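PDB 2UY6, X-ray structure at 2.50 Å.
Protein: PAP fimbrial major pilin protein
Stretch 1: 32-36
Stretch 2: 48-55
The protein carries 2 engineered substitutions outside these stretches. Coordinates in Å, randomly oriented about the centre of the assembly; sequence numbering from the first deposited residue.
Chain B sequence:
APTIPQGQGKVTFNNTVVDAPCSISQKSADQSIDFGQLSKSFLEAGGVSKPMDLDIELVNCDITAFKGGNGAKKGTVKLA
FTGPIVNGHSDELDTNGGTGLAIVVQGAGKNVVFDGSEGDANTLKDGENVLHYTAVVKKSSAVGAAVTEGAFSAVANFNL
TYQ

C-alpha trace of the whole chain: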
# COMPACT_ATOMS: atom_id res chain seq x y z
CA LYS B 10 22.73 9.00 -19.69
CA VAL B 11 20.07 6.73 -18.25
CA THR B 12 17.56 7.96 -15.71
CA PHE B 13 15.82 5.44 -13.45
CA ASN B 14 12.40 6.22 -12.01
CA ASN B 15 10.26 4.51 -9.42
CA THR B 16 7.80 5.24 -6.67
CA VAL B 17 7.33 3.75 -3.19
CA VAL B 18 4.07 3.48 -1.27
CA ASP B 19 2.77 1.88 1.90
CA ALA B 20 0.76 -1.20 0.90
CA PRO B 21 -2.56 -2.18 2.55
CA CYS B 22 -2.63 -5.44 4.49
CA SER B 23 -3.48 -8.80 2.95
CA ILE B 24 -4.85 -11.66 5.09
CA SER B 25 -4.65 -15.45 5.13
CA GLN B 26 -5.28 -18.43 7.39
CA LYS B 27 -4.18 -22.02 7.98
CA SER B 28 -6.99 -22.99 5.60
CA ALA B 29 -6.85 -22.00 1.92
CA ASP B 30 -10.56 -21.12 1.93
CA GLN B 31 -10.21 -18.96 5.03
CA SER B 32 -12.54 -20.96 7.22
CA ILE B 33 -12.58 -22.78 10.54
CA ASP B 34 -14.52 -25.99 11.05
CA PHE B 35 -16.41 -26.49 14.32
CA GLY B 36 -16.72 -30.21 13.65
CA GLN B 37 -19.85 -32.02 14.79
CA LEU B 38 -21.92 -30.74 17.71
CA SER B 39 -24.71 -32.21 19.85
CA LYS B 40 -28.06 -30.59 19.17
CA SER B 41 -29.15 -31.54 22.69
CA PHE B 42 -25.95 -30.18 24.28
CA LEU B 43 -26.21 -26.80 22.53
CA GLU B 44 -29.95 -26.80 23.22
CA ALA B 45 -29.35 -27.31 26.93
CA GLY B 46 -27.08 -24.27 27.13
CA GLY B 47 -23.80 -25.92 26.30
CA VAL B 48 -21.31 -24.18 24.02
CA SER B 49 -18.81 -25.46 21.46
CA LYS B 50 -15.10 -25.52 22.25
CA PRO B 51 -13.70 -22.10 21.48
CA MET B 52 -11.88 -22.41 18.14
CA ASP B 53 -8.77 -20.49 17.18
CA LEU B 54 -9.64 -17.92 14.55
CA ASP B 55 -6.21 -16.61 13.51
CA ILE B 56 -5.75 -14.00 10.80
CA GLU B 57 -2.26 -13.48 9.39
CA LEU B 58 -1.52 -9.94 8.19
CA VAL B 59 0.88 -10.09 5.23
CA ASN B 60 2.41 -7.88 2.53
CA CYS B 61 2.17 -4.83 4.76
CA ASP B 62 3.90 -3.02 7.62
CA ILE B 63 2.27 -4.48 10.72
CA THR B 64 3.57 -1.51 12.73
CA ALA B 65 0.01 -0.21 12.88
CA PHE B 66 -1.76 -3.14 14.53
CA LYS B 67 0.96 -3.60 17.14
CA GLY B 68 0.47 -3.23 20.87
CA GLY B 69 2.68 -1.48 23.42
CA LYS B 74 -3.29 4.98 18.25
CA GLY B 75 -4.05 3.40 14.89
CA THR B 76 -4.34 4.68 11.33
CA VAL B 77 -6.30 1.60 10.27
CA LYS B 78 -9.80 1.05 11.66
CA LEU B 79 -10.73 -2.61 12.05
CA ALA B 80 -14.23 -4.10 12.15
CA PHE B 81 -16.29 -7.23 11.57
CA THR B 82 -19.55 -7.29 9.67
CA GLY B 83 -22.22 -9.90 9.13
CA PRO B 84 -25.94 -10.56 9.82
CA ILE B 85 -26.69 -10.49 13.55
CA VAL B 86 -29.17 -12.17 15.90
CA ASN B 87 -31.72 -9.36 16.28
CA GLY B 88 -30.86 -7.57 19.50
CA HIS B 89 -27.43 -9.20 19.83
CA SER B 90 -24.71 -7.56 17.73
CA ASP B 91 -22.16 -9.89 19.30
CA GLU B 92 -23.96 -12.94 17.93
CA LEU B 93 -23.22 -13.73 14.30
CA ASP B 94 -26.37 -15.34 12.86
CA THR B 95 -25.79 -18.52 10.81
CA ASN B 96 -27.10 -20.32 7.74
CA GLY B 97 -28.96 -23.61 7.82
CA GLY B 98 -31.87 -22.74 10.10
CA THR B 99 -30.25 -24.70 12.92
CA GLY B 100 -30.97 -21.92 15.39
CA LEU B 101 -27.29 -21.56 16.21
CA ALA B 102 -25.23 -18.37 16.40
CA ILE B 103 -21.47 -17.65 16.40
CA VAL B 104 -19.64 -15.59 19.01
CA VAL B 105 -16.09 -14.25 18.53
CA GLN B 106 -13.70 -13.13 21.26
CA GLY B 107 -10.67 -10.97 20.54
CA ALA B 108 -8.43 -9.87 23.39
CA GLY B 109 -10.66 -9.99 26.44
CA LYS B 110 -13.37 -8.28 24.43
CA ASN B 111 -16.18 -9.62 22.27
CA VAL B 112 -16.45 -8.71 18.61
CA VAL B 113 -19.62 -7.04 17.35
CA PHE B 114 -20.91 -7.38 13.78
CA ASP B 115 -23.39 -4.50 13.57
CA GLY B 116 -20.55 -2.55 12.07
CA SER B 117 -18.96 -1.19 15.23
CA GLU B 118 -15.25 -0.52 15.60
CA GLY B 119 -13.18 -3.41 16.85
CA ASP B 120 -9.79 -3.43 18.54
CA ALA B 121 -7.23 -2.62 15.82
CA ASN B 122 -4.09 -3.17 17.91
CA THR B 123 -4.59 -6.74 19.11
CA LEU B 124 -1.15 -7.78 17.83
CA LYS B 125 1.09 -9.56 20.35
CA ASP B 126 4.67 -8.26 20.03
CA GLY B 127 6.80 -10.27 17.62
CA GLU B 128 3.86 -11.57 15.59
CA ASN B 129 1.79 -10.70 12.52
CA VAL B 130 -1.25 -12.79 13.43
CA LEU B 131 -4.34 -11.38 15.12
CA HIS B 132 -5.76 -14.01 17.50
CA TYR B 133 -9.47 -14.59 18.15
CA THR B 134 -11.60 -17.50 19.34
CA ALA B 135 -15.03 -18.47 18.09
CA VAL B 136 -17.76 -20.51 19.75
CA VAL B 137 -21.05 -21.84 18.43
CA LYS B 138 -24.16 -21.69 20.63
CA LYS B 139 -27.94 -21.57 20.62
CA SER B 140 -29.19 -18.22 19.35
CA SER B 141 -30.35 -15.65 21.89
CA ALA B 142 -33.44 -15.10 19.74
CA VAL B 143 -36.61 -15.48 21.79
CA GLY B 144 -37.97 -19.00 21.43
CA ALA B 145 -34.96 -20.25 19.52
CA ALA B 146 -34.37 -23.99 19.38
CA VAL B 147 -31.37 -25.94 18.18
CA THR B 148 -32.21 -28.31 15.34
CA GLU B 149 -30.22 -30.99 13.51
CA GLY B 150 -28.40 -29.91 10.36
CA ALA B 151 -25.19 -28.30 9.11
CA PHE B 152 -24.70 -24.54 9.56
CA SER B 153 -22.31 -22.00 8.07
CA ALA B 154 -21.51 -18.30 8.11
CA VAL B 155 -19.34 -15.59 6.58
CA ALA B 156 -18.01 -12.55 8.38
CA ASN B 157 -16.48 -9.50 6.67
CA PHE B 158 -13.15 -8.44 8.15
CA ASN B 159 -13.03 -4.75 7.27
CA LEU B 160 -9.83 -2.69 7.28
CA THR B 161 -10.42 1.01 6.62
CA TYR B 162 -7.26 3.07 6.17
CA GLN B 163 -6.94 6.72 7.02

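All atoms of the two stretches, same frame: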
# COMPACT_ATOMS: atom_id res chain seq x y z
N SER B 32 -11.45 -20.51 6.40
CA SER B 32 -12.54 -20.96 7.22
C SER B 32 -12.02 -21.75 8.41
O SER B 32 -10.85 -22.12 8.47
CB SER B 32 -13.46 -21.85 6.40
OG SER B 32 -12.75 -23.02 6.01
N ILE B 33 -12.90 -21.97 9.38
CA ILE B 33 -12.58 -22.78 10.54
C ILE B 33 -13.78 -23.69 10.70
O ILE B 33 -14.93 -23.26 10.59
CB ILE B 33 -12.35 -21.95 11.82
CG1 ILE B 33 -13.53 -21.02 12.07
CG2 ILE B 33 -11.04 -21.21 11.73
CD1 ILE B 33 -13.44 -20.29 13.40
N ASP B 34 -13.50 -24.97 10.92
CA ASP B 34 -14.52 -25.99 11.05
C ASP B 34 -14.80 -26.26 12.53
O ASP B 34 -13.88 -26.47 13.31
CB ASP B 34 -14.01 -27.25 10.33
CG ASP B 34 -14.91 -28.44 10.50
OD1 ASP B 34 -16.14 -28.30 10.39
OD2 ASP B 34 -14.36 -29.54 10.73
N PHE B 35 -16.07 -26.23 12.92
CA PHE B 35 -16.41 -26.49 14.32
C PHE B 35 -16.64 -27.97 14.57
O PHE B 35 -16.93 -28.37 15.69
CB PHE B 35 -17.65 -25.71 14.73
CG PHE B 35 -17.49 -24.23 14.66
CD1 PHE B 35 -17.73 -23.54 13.47
CD2 PHE B 35 -17.07 -23.51 15.77
CE1 PHE B 35 -17.56 -22.16 13.40
CE2 PHE B 35 -16.89 -22.13 15.71
CZ PHE B 35 -17.14 -21.45 14.52
N GLY B 36 -16.51 -28.78 13.52
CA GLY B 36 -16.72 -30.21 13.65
C GLY B 36 -18.18 -30.49 13.95
O GLY B 36 -19.04 -29.63 13.73
N VAL B 48 -21.95 -24.92 25.09
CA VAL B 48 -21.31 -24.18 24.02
C VAL B 48 -20.21 -25.02 23.38
O VAL B 48 -19.69 -25.95 23.99
CB VAL B 48 -20.68 -22.88 24.58
CG1 VAL B 48 -19.65 -22.32 23.61
CG2 VAL B 48 -21.78 -21.86 24.85
N SER B 49 -19.86 -24.71 22.14
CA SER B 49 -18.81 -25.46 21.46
C SER B 49 -17.45 -25.07 22.03
O SER B 49 -17.32 -24.04 22.71
CB SER B 49 -18.83 -25.17 19.96
OG SER B 49 -18.33 -23.86 19.71
N LYS B 50 -16.43 -25.87 21.77
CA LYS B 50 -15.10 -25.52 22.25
C LYS B 50 -14.69 -24.26 21.51
O LYS B 50 -14.93 -24.13 20.31
CB LYS B 50 -14.08 -26.61 21.93
CG LYS B 50 -12.65 -26.22 22.28
CD LYS B 50 -11.68 -27.36 22.03
CE LYS B 50 -10.33 -27.10 22.69
NZ LYS B 50 -9.42 -28.29 22.66
N PRO B 51 -14.10 -23.30 22.22
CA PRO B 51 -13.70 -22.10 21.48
C PRO B 51 -12.58 -22.43 20.49
O PRO B 51 -11.55 -22.98 20.87
CB PRO B 51 -13.29 -21.11 22.58
CG PRO B 51 -13.16 -21.96 23.83
CD PRO B 51 -14.17 -23.04 23.67
N MET B 52 -12.82 -22.13 19.21
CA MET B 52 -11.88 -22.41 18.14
C MET B 52 -10.98 -21.23 17.83
O MET B 52 -11.40 -20.07 17.87
CB MET B 52 -12.62 -22.78 16.86
CG MET B 52 -13.57 -23.94 17.00
SD MET B 52 -12.70 -25.41 17.50
CE MET B 52 -13.94 -26.18 18.54
N ASP B 53 -9.73 -21.52 17.51
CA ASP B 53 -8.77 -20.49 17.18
C ASP B 53 -9.09 -19.89 15.82
O ASP B 53 -9.11 -20.59 14.81
CB ASP B 53 -7.35 -21.06 17.16
CG ASP B 53 -6.83 -21.41 18.54
OD1 ASP B 53 -5.64 -21.75 18.65
OD2 ASP B 53 -7.61 -21.34 19.52
N LEU B 54 -9.37 -18.59 15.79
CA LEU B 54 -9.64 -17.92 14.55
C LEU B 54 -8.44 -16.97 14.39
O LEU B 54 -8.45 -15.86 14.91
CB LEU B 54 -10.94 -17.13 14.64
CG LEU B 54 -11.64 -16.83 13.31
CD1 LEU B 54 -12.87 -15.98 13.56
CD2 LEU B 54 -10.71 -16.10 12.39
N ASP B 55 -7.39 -17.43 13.70
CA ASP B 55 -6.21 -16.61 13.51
C ASP B 55 -6.11 -16.01 12.11
O ASP B 55 -6.28 -16.70 11.10
CB ASP B 55 -4.95 -17.42 13.82
CG ASP B 55 -4.87 -17.82 15.27
OD1 ASP B 55 -5.13 -16.98 16.15
OD2 ASP B 55 -4.54 -18.99 15.55

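Strand 32-34 and strand 52-55 run antiparallel, their directions 173° apart, but their axes come no closer than 8.1 Å. That is too wide for a shared sheet ladder, and no hydrogen bond crosses between the stretches. Side-chain packing, partly against backbone, does most of the joining; 278 Å² is buried, both sides summed. The register sets Ile-33 near Leu-54 (CA to CA 7.0 Å) and Phe-35 near Met-52 (CA to CA 7.2 Å).

Ile-33 points toward the other stretch and reaches it with both branches. With chi1 p and chi2 t, its CD1 lies 3.9 Å from CG of Leu-54 and 4.3 Å from CB of Met-52, while its CG2 rests 3.7 Å from the backbone O of Asp-53. Leu-54 leaves its backbone sideways; chi1 t (-156°) sets its CG within reach of CD1 of Ile-33, and chi2 t (-177°) orients only the methyls beyond.

Met-52 also points inward. Chi1 m sets its CG 3.7 Å from CD2 of Phe-35, an apolar contact oblique to the ring, and chi2 m then places SD 4.5 Å from the backbone O of Asp-34. Chi3, at 146°, falls between wells, and the terminal CE is modelled 2.9 Å from O of Lys-50, too close to carry any interpretation. Phe-35 itself leaves sideways with chi1 m and chi2 87°, bringing CD2 within 4.2 Å of OG of Ser-49 as well.

Asp-34 and Asp-53 point away, as alternation with Ile-33 and Met-52 beside them would give. Asp-34, at chi1 t, uses OD1 to accept a hydrogen bond from N of Gly-36 (3.2 Å, 156°), linking the end of the strand to the residue two places on; the positive phi of Gly-36 is one that glycine accommodates readily. Ser-49 points inward at chi1 p, and its OG is hydrogen-bonded elsewhere in the structure.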